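Local coordinates for ribonuclease VapC (Haemophilus influenzae, PDB 6NKL), which probably acts as the RNase toxin of a toxin-antitoxin pair, a PIN-domain nuclease that uses magnesium, at residues B[1-6]-B[112-117]; B[31-36]-B[69-74]; B[37-42]-B[100-105]; B[108-113]-B[126-131]. All blocks are in the same frame, centred on the assembly; numbering follows the deposited sequence.

Contact 1. Residues B[1-6]-B[112-117]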
# COMPACT_ATOMS: atom_id res chain seq x y z
N MET B 1 -7.41 -20.88 9.69
CA MET B 1 -7.23 -19.48 10.13
C MET B 1 -6.04 -18.91 9.40
O MET B 1 -5.05 -19.61 9.19
CB MET B 1 -7.03 -19.41 11.63
CG MET B 1 -7.17 -18.02 12.23
SD MET B 1 -7.32 -18.05 14.03
CE MET B 1 -9.07 -17.74 14.15
N ILE B 2 -6.13 -17.65 9.02
CA ILE B 2 -5.04 -16.97 8.33
C ILE B 2 -4.36 -16.05 9.33
O ILE B 2 -4.98 -15.12 9.85
CB ILE B 2 -5.53 -16.18 7.12
CG1 ILE B 2 -6.12 -17.12 6.07
CG2 ILE B 2 -4.36 -15.37 6.56
CD1 ILE B 2 -6.85 -16.37 4.98
N TYR B 3 -3.10 -16.36 9.60
CA TYR B 3 -2.22 -15.57 10.46
C TYR B 3 -1.23 -14.78 9.59
O TYR B 3 -0.38 -15.37 8.90
CB TYR B 3 -1.47 -16.51 11.41
CG TYR B 3 -2.33 -17.16 12.49
CD1 TYR B 3 -2.70 -16.44 13.62
CD2 TYR B 3 -2.74 -18.49 12.40
CE1 TYR B 3 -3.48 -17.02 14.61
CE2 TYR B 3 -3.52 -19.08 13.41
CZ TYR B 3 -3.87 -18.33 14.51
OH TYR B 3 -4.65 -18.85 15.52
N MET B 4 -1.31 -13.46 9.65
CA MET B 4 -0.45 -12.56 8.86
C MET B 4 0.62 -11.97 9.77
O MET B 4 0.32 -11.20 10.68
CB MET B 4 -1.28 -11.46 8.19
CG MET B 4 -0.45 -10.40 7.41
SD MET B 4 -1.46 -9.23 6.48
CE MET B 4 -1.98 -10.26 5.08
N LEU B 5 1.87 -12.33 9.52
CA LEU B 5 2.97 -11.81 10.30
C LEU B 5 3.35 -10.44 9.78
O LEU B 5 3.68 -10.29 8.59
CB LEU B 5 4.19 -12.73 10.22
CG LEU B 5 4.00 -14.23 10.38
CD1 LEU B 5 5.40 -14.81 10.48
CD2 LEU B 5 3.19 -14.53 11.58
N ASP B 6 3.32 -9.45 10.66
CA ASP B 6 3.65 -8.10 10.26
C ASP B 6 5.18 -7.94 10.21
O ASP B 6 5.94 -8.85 10.54
CB ASP B 6 2.97 -7.10 11.19
CG ASP B 6 3.80 -6.74 12.42
OD1 ASP B 6 4.68 -7.54 12.84
OD2 ASP B 6 3.55 -5.62 12.98
N VAL B 112 -5.88 -12.81 11.24
CA VAL B 112 -5.37 -12.36 12.53
C VAL B 112 -3.97 -11.81 12.28
O VAL B 112 -3.12 -12.51 11.74
CB VAL B 112 -5.34 -13.52 13.53
CG1 VAL B 112 -4.65 -13.12 14.83
CG2 VAL B 112 -6.79 -14.01 13.82
N LEU B 113 -3.74 -10.56 12.64
CA LEU B 113 -2.42 -9.96 12.41
C LEU B 113 -1.53 -10.23 13.62
O LEU B 113 -1.92 -9.95 14.75
CB LEU B 113 -2.53 -8.46 12.14
CG LEU B 113 -1.24 -7.73 11.78
CD1 LEU B 113 -0.76 -8.13 10.39
CD2 LEU B 113 -1.41 -6.22 11.85
N ILE B 114 -0.34 -10.79 13.35
CA ILE B 114 0.65 -11.11 14.37
C ILE B 114 1.72 -10.03 14.38
O ILE B 114 2.35 -9.77 13.36
CB ILE B 114 1.31 -12.47 14.11
CG1 ILE B 114 0.29 -13.60 13.99
CG2 ILE B 114 2.26 -12.79 15.25
CD1 ILE B 114 -0.73 -13.61 15.09
N THR B 115 1.97 -9.45 15.55
CA THR B 115 2.80 -8.27 15.63
C THR B 115 3.74 -8.39 16.84
O THR B 115 3.74 -9.39 17.57
CB THR B 115 1.92 -7.02 15.71
OG1 THR B 115 2.73 -5.85 15.70
CG2 THR B 115 1.14 -7.06 16.95
N HIS B 116 4.61 -7.40 16.98
CA HIS B 116 5.45 -7.23 18.16
C HIS B 116 5.49 -5.74 18.45
O HIS B 116 5.94 -4.96 17.60
CB HIS B 116 6.88 -7.74 17.95
CG HIS B 116 7.84 -7.34 19.03
ND1 HIS B 116 7.78 -7.86 20.31
CD2 HIS B 116 8.86 -6.45 19.03
CE1 HIS B 116 8.74 -7.32 21.04
NE2 HIS B 116 9.42 -6.47 20.29
N ASN B 117 4.98 -5.35 19.60
CA ASN B 117 5.17 -4.00 20.11
C ASN B 117 4.62 -2.94 19.16
O ASN B 117 5.28 -1.95 18.83
CB ASN B 117 6.66 -3.79 20.40
CG ASN B 117 6.91 -2.71 21.43
OD1 ASN B 117 5.98 -2.24 22.10
ND2 ASN B 117 8.17 -2.31 21.56

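Contact 2. Residues B[31-36]-B[69-74]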
# COMPACT_ATOMS: atom_id res chain seq x y z
N ASN B 31 -5.10 -26.82 8.90
CA ASN B 31 -5.55 -25.92 7.85
C ASN B 31 -5.17 -24.47 8.13
O ASN B 31 -5.58 -23.59 7.36
CB ASN B 31 -7.07 -26.03 7.65
N ASP B 32 -4.43 -24.19 9.20
CA ASP B 32 -4.03 -22.82 9.52
C ASP B 32 -2.89 -22.42 8.59
O ASP B 32 -2.14 -23.27 8.11
CB ASP B 32 -3.60 -22.69 10.99
CG ASP B 32 -4.81 -22.59 11.96
OD1 ASP B 32 -5.96 -22.42 11.52
OD2 ASP B 32 -4.59 -22.67 13.19
N ARG B 33 -2.79 -21.11 8.30
CA ARG B 33 -1.82 -20.64 7.32
C ARG B 33 -1.10 -19.38 7.80
O ARG B 33 -1.71 -18.49 8.39
CB ARG B 33 -2.50 -20.35 5.98
CG ARG B 33 -1.51 -20.18 4.86
CD ARG B 33 -2.22 -20.02 3.54
NE ARG B 33 -1.28 -19.70 2.48
CZ ARG B 33 -1.63 -19.11 1.35
NH1 ARG B 33 -2.89 -18.78 1.13
NH2 ARG B 33 -0.71 -18.83 0.44
N LEU B 34 0.20 -19.34 7.54
CA LEU B 34 1.03 -18.18 7.81
C LEU B 34 1.35 -17.46 6.51
O LEU B 34 1.80 -18.08 5.54
CB LEU B 34 2.34 -18.59 8.50
CG LEU B 34 2.26 -19.33 9.84
CD1 LEU B 34 3.68 -19.61 10.34
CD2 LEU B 34 1.49 -18.56 10.85
N VAL B 35 1.14 -16.15 6.50
CA VAL B 35 1.36 -15.32 5.33
C VAL B 35 1.95 -14.01 5.78
O VAL B 35 1.96 -13.68 6.97
CB VAL B 35 0.05 -15.04 4.55
CG1 VAL B 35 -0.49 -16.31 3.98
CG2 VAL B 35 -0.96 -14.33 5.46
N MET B 36 2.35 -13.20 4.80
CA MET B 36 2.78 -11.83 5.02
C MET B 36 2.16 -10.97 3.96
O MET B 36 1.84 -11.44 2.87
CB MET B 36 4.32 -11.69 4.98
CG MET B 36 4.92 -11.84 3.64
SD MET B 36 6.69 -11.53 3.68
CE MET B 36 7.27 -12.99 4.48
N ASN B 69 3.84 -17.20 2.73
CA ASN B 69 3.54 -16.70 1.40
C ASN B 69 3.13 -15.24 1.45
O ASN B 69 2.45 -14.79 2.38
CB ASN B 69 2.41 -17.48 0.75
CG ASN B 69 2.73 -18.94 0.51
OD1 ASN B 69 1.80 -19.72 0.33
ND2 ASN B 69 4.01 -19.30 0.43
N VAL B 70 3.51 -14.52 0.41
CA VAL B 70 3.10 -13.14 0.22
C VAL B 70 1.73 -13.09 -0.43
O VAL B 70 1.53 -13.71 -1.48
CB VAL B 70 4.11 -12.40 -0.65
CG1 VAL B 70 3.68 -10.95 -0.78
CG2 VAL B 70 5.48 -12.57 -0.07
N LEU B 71 0.86 -12.24 0.10
CA LEU B 71 -0.46 -12.01 -0.47
C LEU B 71 -0.56 -10.60 -1.04
O LEU B 71 0.03 -9.64 -0.52
CB LEU B 71 -1.54 -12.23 0.60
CG LEU B 71 -1.68 -13.61 1.22
CD1 LEU B 71 -2.91 -13.65 2.09
CD2 LEU B 71 -1.78 -14.68 0.17
N TYR B 72 -1.35 -10.47 -2.11
CA TYR B 72 -1.46 -9.23 -2.85
C TYR B 72 -2.88 -8.70 -2.79
O TYR B 72 -3.82 -9.46 -2.57
CB TYR B 72 -1.02 -9.45 -4.30
CG TYR B 72 0.46 -9.75 -4.30
CD1 TYR B 72 1.38 -8.73 -4.41
CD2 TYR B 72 0.93 -11.05 -4.07
CE1 TYR B 72 2.75 -8.99 -4.35
CE2 TYR B 72 2.29 -11.33 -4.03
CZ TYR B 72 3.20 -10.30 -4.17
OH TYR B 72 4.54 -10.57 -4.12
N PRO B 73 -3.06 -7.39 -2.90
CA PRO B 73 -4.34 -6.80 -2.51
C PRO B 73 -5.42 -7.03 -3.53
O PRO B 73 -5.16 -7.35 -4.69
CB PRO B 73 -4.02 -5.31 -2.41
CG PRO B 73 -2.93 -5.11 -3.37
CD PRO B 73 -2.08 -6.35 -3.29
N ASN B 74 -6.66 -6.85 -3.08
CA ASN B 74 -7.78 -6.64 -3.98
C ASN B 74 -8.60 -5.50 -3.41
O ASN B 74 -8.17 -4.80 -2.49
CB ASN B 74 -8.58 -7.93 -4.18
CG ASN B 74 -9.21 -8.43 -2.92
OD1 ASN B 74 -8.81 -8.03 -1.82
ND2 ASN B 74 -10.21 -9.32 -3.05

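Contact 3. Residues B[37-42]-B[100-105]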
# COMPACT_ATOMS: atom_id res chain seq x y z
N SER B 37 1.95 -9.70 4.29
CA SER B 37 1.45 -8.76 3.29
C SER B 37 2.56 -8.42 2.31
O SER B 37 3.76 -8.49 2.63
CB SER B 37 0.90 -7.50 3.98
OG SER B 37 0.63 -6.44 3.07
N PHE B 38 2.16 -8.10 1.07
CA PHE B 38 3.08 -7.53 0.09
C PHE B 38 3.82 -6.32 0.63
O PHE B 38 4.95 -6.05 0.21
CB PHE B 38 2.33 -7.13 -1.19
CG PHE B 38 1.54 -5.86 -1.06
CD1 PHE B 38 0.32 -5.86 -0.42
CD2 PHE B 38 2.03 -4.68 -1.59
CE1 PHE B 38 -0.41 -4.69 -0.28
CE2 PHE B 38 1.30 -3.52 -1.48
CZ PHE B 38 0.09 -3.51 -0.82
N ILE B 39 3.21 -5.57 1.55
CA ILE B 39 3.89 -4.45 2.17
C ILE B 39 5.17 -4.94 2.82
O ILE B 39 6.25 -4.40 2.58
CB ILE B 39 2.99 -3.77 3.22
CG1 ILE B 39 1.74 -3.20 2.54
CG2 ILE B 39 3.80 -2.73 3.99
CD1 ILE B 39 1.95 -1.93 1.73
N THR B 40 5.04 -5.97 3.65
CA THR B 40 6.16 -6.49 4.40
C THR B 40 7.21 -7.06 3.46
O THR B 40 8.42 -6.87 3.66
CB THR B 40 5.67 -7.54 5.41
OG1 THR B 40 4.82 -6.94 6.40
CG2 THR B 40 6.86 -8.24 6.12
N TYR B 41 6.77 -7.73 2.40
CA TYR B 41 7.72 -8.28 1.44
C TYR B 41 8.52 -7.17 0.78
O TYR B 41 9.72 -7.30 0.55
CB TYR B 41 6.94 -9.11 0.42
CG TYR B 41 7.71 -9.73 -0.71
CD1 TYR B 41 8.78 -10.56 -0.46
CD2 TYR B 41 7.31 -9.54 -2.05
CE1 TYR B 41 9.46 -11.17 -1.47
CE2 TYR B 41 8.01 -10.13 -3.09
CZ TYR B 41 9.08 -10.97 -2.78
OH TYR B 41 9.80 -11.60 -3.76
N ALA B 42 7.87 -6.06 0.48
CA ALA B 42 8.58 -4.92 -0.09
C ALA B 42 9.62 -4.38 0.90
O ALA B 42 10.73 -4.01 0.50
CB ALA B 42 7.56 -3.85 -0.51
N LEU B 100 -0.38 0.68 8.58
CA LEU B 100 -1.80 0.80 8.30
C LEU B 100 -2.20 -0.06 7.12
O LEU B 100 -3.24 -0.74 7.16
CB LEU B 100 -2.17 2.24 8.02
CG LEU B 100 -3.65 2.51 7.76
CD1 LEU B 100 -4.47 2.09 8.96
CD2 LEU B 100 -3.83 3.99 7.48
N TRP B 101 -1.42 -0.02 6.04
CA TRP B 101 -1.73 -0.89 4.90
C TRP B 101 -1.76 -2.34 5.35
O TRP B 101 -2.65 -3.09 4.97
CB TRP B 101 -0.72 -0.67 3.77
CG TRP B 101 -1.04 0.50 2.91
CD1 TRP B 101 -0.36 1.68 2.83
CD2 TRP B 101 -2.13 0.60 1.99
NE1 TRP B 101 -0.95 2.51 1.91
CE2 TRP B 101 -2.04 1.87 1.38
CE3 TRP B 101 -3.17 -0.25 1.62
CZ2 TRP B 101 -2.95 2.30 0.44
CZ3 TRP B 101 -4.07 0.17 0.69
CH2 TRP B 101 -3.96 1.43 0.10
N ILE B 102 -0.83 -2.74 6.23
CA ILE B 102 -0.74 -4.12 6.67
C ILE B 102 -1.99 -4.49 7.47
O ILE B 102 -2.64 -5.51 7.20
CB ILE B 102 0.55 -4.32 7.48
CG1 ILE B 102 1.76 -4.24 6.56
CG2 ILE B 102 0.62 -5.70 8.18
CD1 ILE B 102 3.08 -4.15 7.32
N ALA B 103 -2.38 -3.61 8.39
CA ALA B 103 -3.60 -3.84 9.17
C ALA B 103 -4.81 -4.00 8.26
O ALA B 103 -5.63 -4.91 8.43
CB ALA B 103 -3.81 -2.70 10.17
N CYS B 104 -4.94 -3.10 7.28
CA CYS B 104 -6.09 -3.18 6.39
C CYS B 104 -6.02 -4.43 5.53
O CYS B 104 -7.07 -4.99 5.17
CB CYS B 104 -6.15 -1.92 5.51
SG CYS B 104 -6.50 -0.46 6.50
N HIS B 105 -4.82 -4.87 5.16
CA HIS B 105 -4.71 -6.15 4.47
C HIS B 105 -5.29 -7.28 5.32
O HIS B 105 -6.12 -8.06 4.85
CB HIS B 105 -3.27 -6.45 4.15
CG HIS B 105 -3.10 -7.36 2.98
ND1 HIS B 105 -1.91 -7.46 2.28
CD2 HIS B 105 -3.96 -8.21 2.38
CE1 HIS B 105 -2.06 -8.31 1.28
NE2 HIS B 105 -3.29 -8.80 1.33

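Contact 4. Residues B[108-113]-B[126-131]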
# COMPACT_ATOMS: atom_id res chain seq x y z
N SER B 108 -8.95 -7.10 5.30
CA SER B 108 -9.54 -7.51 4.04
C SER B 108 -9.59 -9.01 3.89
O SER B 108 -10.35 -9.52 3.06
CB SER B 108 -8.76 -6.93 2.85
OG SER B 108 -7.51 -7.61 2.73
N LEU B 109 -8.76 -9.74 4.62
CA LEU B 109 -8.74 -11.19 4.55
C LEU B 109 -9.46 -11.83 5.72
O LEU B 109 -9.52 -13.06 5.79
CB LEU B 109 -7.29 -11.69 4.50
CG LEU B 109 -6.48 -11.30 3.27
CD1 LEU B 109 -5.01 -11.54 3.50
CD2 LEU B 109 -6.92 -12.07 2.06
N ASN B 110 -9.99 -11.04 6.64
CA ASN B 110 -10.31 -11.47 8.01
C ASN B 110 -9.21 -12.36 8.60
O ASN B 110 -9.46 -13.40 9.22
CB ASN B 110 -11.68 -12.15 8.05
CG ASN B 110 -12.28 -12.15 9.45
OD1 ASN B 110 -12.16 -11.19 10.21
ND2 ASN B 110 -12.92 -13.26 9.79
N ALA B 111 -7.98 -11.90 8.45
CA ALA B 111 -6.84 -12.55 9.05
C ALA B 111 -6.60 -12.02 10.46
O ALA B 111 -7.07 -10.94 10.84
CB ALA B 111 -5.58 -12.33 8.21
N VAL B 112 -5.88 -12.81 11.24
CA VAL B 112 -5.37 -12.36 12.53
C VAL B 112 -3.97 -11.81 12.28
O VAL B 112 -3.12 -12.51 11.74
CB VAL B 112 -5.34 -13.52 13.53
CG1 VAL B 112 -4.65 -13.12 14.83
CG2 VAL B 112 -6.79 -14.01 13.82
N LEU B 113 -3.74 -10.56 12.64
CA LEU B 113 -2.42 -9.96 12.41
C LEU B 113 -1.53 -10.23 13.62
O LEU B 113 -1.92 -9.95 14.75
CB LEU B 113 -2.53 -8.46 12.14
CG LEU B 113 -1.24 -7.73 11.78
CD1 LEU B 113 -0.76 -8.13 10.39
CD2 LEU B 113 -1.41 -6.22 11.85
N ASP B 126 -11.77 -3.03 14.76
CA ASP B 126 -12.20 -4.31 14.18
C ASP B 126 -11.05 -5.19 13.71
O ASP B 126 -11.29 -6.25 13.10
CB ASP B 126 -13.21 -4.07 13.05
CG ASP B 126 -12.62 -3.40 11.84
OD1 ASP B 126 -13.14 -3.67 10.72
OD2 ASP B 126 -11.68 -2.59 12.00
N LEU B 127 -9.81 -4.82 14.01
CA LEU B 127 -8.66 -5.63 13.66
C LEU B 127 -8.49 -6.75 14.67
O LEU B 127 -8.45 -6.49 15.87
CB LEU B 127 -7.40 -4.77 13.62
CG LEU B 127 -6.09 -5.51 13.39
CD1 LEU B 127 -6.14 -6.19 12.06
CD2 LEU B 127 -4.96 -4.52 13.45
N GLN B 128 -8.37 -7.97 14.19
CA GLN B 128 -7.97 -9.09 15.03
C GLN B 128 -6.44 -9.19 15.01
O GLN B 128 -5.84 -9.34 13.94
CB GLN B 128 -8.62 -10.38 14.53
CG GLN B 128 -10.15 -10.30 14.46
CD GLN B 128 -10.75 -11.63 14.09
OE1 GLN B 128 -10.58 -12.62 14.82
NE2 GLN B 128 -11.44 -11.69 12.96
N TRP B 129 -5.81 -9.07 16.17
CA TRP B 129 -4.37 -9.18 16.21
C TRP B 129 -3.90 -9.73 17.55
O TRP B 129 -4.64 -9.78 18.55
CB TRP B 129 -3.70 -7.84 15.92
CG TRP B 129 -4.06 -6.83 16.93
CD1 TRP B 129 -5.24 -6.17 17.04
CD2 TRP B 129 -3.23 -6.38 18.00
NE1 TRP B 129 -5.19 -5.32 18.11
CE2 TRP B 129 -3.97 -5.42 18.71
CE3 TRP B 129 -1.93 -6.67 18.40
CZ2 TRP B 129 -3.46 -4.76 19.83
CZ3 TRP B 129 -1.41 -6.02 19.51
CH2 TRP B 129 -2.18 -5.07 20.21
N GLN B 130 -2.65 -10.17 17.54
CA GLN B 130 -2.00 -10.83 18.65
C GLN B 130 -0.52 -10.49 18.58
O GLN B 130 0.04 -10.39 17.49
CB GLN B 130 -2.17 -12.34 18.62
CG GLN B 130 -3.65 -12.75 18.70
CD GLN B 130 -3.89 -14.24 18.48
OE1 GLN B 130 -2.96 -15.05 18.53
NE2 GLN B 130 -5.14 -14.60 18.19
N ASP B 131 0.08 -10.33 19.75
CA ASP B 131 1.53 -10.17 19.91
C ASP B 131 2.05 -11.53 20.36
O ASP B 131 1.84 -11.93 21.50
CB ASP B 131 1.85 -9.05 20.91
CG ASP B 131 3.34 -8.80 21.07
OD1 ASP B 131 4.10 -9.79 20.97
OD2 ASP B 131 3.76 -7.63 21.30
O HOH W 1 -11.44 -8.75 10.73
O HOH W 2 -8.44 -8.81 11.43

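Contact 1. Residues B[1-6]-B[112-117]
Met4 and Leu113 are paired neighbours on the parallel strands 2-5 and 112-115, their side chains on the same face. Four backbone hydrogen bonds tie the strands: Val112 N to Ile2 O, Met4 N to Val112 O, Ile114 N to Met4 O and Asp6 N to Ile114 O. Both faces of the strand pair are closely packed. Leu113 CG, anti to the backbone N (chi1 -176°), lies 4.0 Å from Met4 O. The CD1 branch comes closer to that oxygen, at 3.3 Å, and also touches Met4 CG. Ile102, His105 and Leu109 of helix 97-109 cover this face. On the other face Leu5 and Ile114 lie side by side and point the same way, with Leu5 CD2 3.8 Å from Ile114 CB. Tyr3 and Val112 are paired likewise, and the ring flank at Tyr3 CD1 also meets Ile114 CD1 at 3.7 Å; the ring of Trp132 adjoins Tyr3. Toward the chain start the contact thins out. Exposed Met1 lays CG over one face of the Tyr3 ring, near the rim, and its SD barely reaches Val112 CG2, at 4.1 Å. The far end is buried and polar. Thr115 OG1 donates to Asp6 OD2 over 2.9 Å, arriving from above the carboxylate, 52° out of its plane, while Asp6 OD1 caps helix 7-15 at Ile9 N. Asp6 is a predicted magnesium ligand of the PIN domain, with the side chain of Asp99 about 5 Å from its own. Gripped at both oxygens, its carboxylate is held in a definite orientation, consistent with Thr115 acting as a second-shell residue.

Contact 2. Residues B[31-36]-B[69-74]
The guanidinium of Arg33 and the amide of Asn69 meet at an edge, their planes 75° apart. Arg33 NH2 donates to Asn69 OD1 over 2.7 Å, in the amide plane and on a lone pair, and the oxygen also lies close to the guanidinium plane. One guanidinium face is covered by Val35 CG1, placed toward the rim, while Leu71 CD2 approaches the group obliquely. The extended Arg33 chain, with CG anti to the backbone N (chi1 -166°), spans the gap to the neighbouring strand and crosses Asn69 at about a right angle. The other end of the amide is fixed too: Asn69 ND2 bonds to Thr65 O, at the end of helix 54-67. Beneath these side chains, strands 33-37 and 69-71 form one margin of the parallel PIN-domain sheet; the chain passes from one to the other through helices 38-49 and 54-67. Met36 grips its neighbour twice, its N bonding to Asn69 O at 2.9 Å and its O accepting from Leu71 N at 3.0 Å. Its side chain leaves on the opposite face from Val35 and Asn69. There Met36 CG touches Val70 CG2 at 3.8 Å. On the Val35 side, Val35 CG2 meets Leu71 CD1 at 4.0 Å. Beyond the strand, Pro73 packs on Pro73 of the second subunit and Tyr72 on Glu75 of that subunit, while Leu34 touches an aromatic side chain of a different protein in the assembly.

Contact 3. Residues B[37-42]-B[100-105]
Ser37 and His105 join the start of helix 38-49 to helix 97-109, two helices of the PIN domain whose short segments run 144° apart with axes 9.6 Å from each other at closest approach. The polar interactions centre on Ser37, an N-cap residue. Its OG, anti to the backbone N (chi1 169°), accepts from Ile39 N at 3.1 Å and is hydrogen-bonded to His105 ND1 at 2.8 Å, lying at the edge of the imidazole and near its plane. One hydroxyl thus serves both the helix start and the histidine. The aromatic interaction is the pair Phe38 and His105. Their planes are 59° apart, and His105 CE1 sits at the edge of the phenyl ring, 3.8 Å from Phe38 CD1. Ile39 CG1 covers one face of that phenyl, and Trp101 of the second subunit meets it edge-to-face. Apolar packing is carried by Ile39, wedged against two consecutive residues of the opposing helix. Ile39 CD1 lies 3.6 Å from Trp101 CB, the two side chains crossing at about a right angle, while Ile39 CB is 3.6 Å from Ile102 CG1. The indole of Trp101 continues away from this wedge to stack on Tyr81, and its NE1 bonds to Asn98 OD1 of the second subunit, which makes these residues part of the interface with that subunit. Ile102 also lines the predicted magnesium site, its side chain about 4 Å from those of Asp6 and Asp99. Its CD1 methyl ends 3.4 Å from Thr40 OG1, an oxygen that is hydrogen-bonded to Thr7 OG1.

Contact 4. Residues B[108-113]-B[126-131]
Gln128 reaches back to Asn110 from strand 128-131, at one edge of the sheet within this chain. Its CB lies 4.0 Å from Ala111 O and 4.1 Å from Val112 CG2; the glutamine and valine side chains cross at about a right angle. CG is anti to the carbonyl carbon (chi1 -57°), and the chain runs on extended to CD. OE1 stays near Val112 CG2, at 4.2 Å, whereas NE2 approaches Asn110 OD1 to 2.9 Å. That bond is bent and weak, with the two amide planes 52° apart. A water donates to the same Asn110 OD1 at 2.6 Å, and a second water bridges Ala111 O and Gln128 N. Asn110, with positive phi, closes helix 97-109 in a Schellman motif, after which the chain enters strand 112-115 of the parallel PIN-domain sheet. Strand 128-131 adds itself to that strand through Leu113, whose N donates to Gln128 O at 2.8 Å and whose O accepts from Gln130 N at 2.9 Å. On the face shared by Leu113 and Trp129 the two CB atoms touch, and Leu113 CD2 reaches Leu127 CD2. On the Val112 side, Val112 CG1 packs on the amide of Gln130, at 3.7 Å from NE2, while Gln130 OE1 takes a bond from Trp132 NE1.

In the fold
Contacts 2, 1 and 4 are three of the four strand pairings of one parallel sheet, in the order 69-71, 33-37, 2-5, 112-115, 128-131. The fourth, 33-37 with 2-5, links contact 2 to contact 1, through the probable bond of Tyr3 N to Arg33 O, 2.8 Å. Contacts 1 and 4 share Val112 and Leu113, and their centres lie 7 Å apart. Contact 3 packs on one face of this sheet: Ile102 CG2 lies 3.6 Å from Leu113 CD1, and Met4 CE 3.8 Å from His105 CG. The predicted magnesium site sits where contacts 1 and 3 meet, and the side chain of Met36 in contact 2 is about 8 Å from that of Asp6. Contacts 2 and 3 also touch the second subunit.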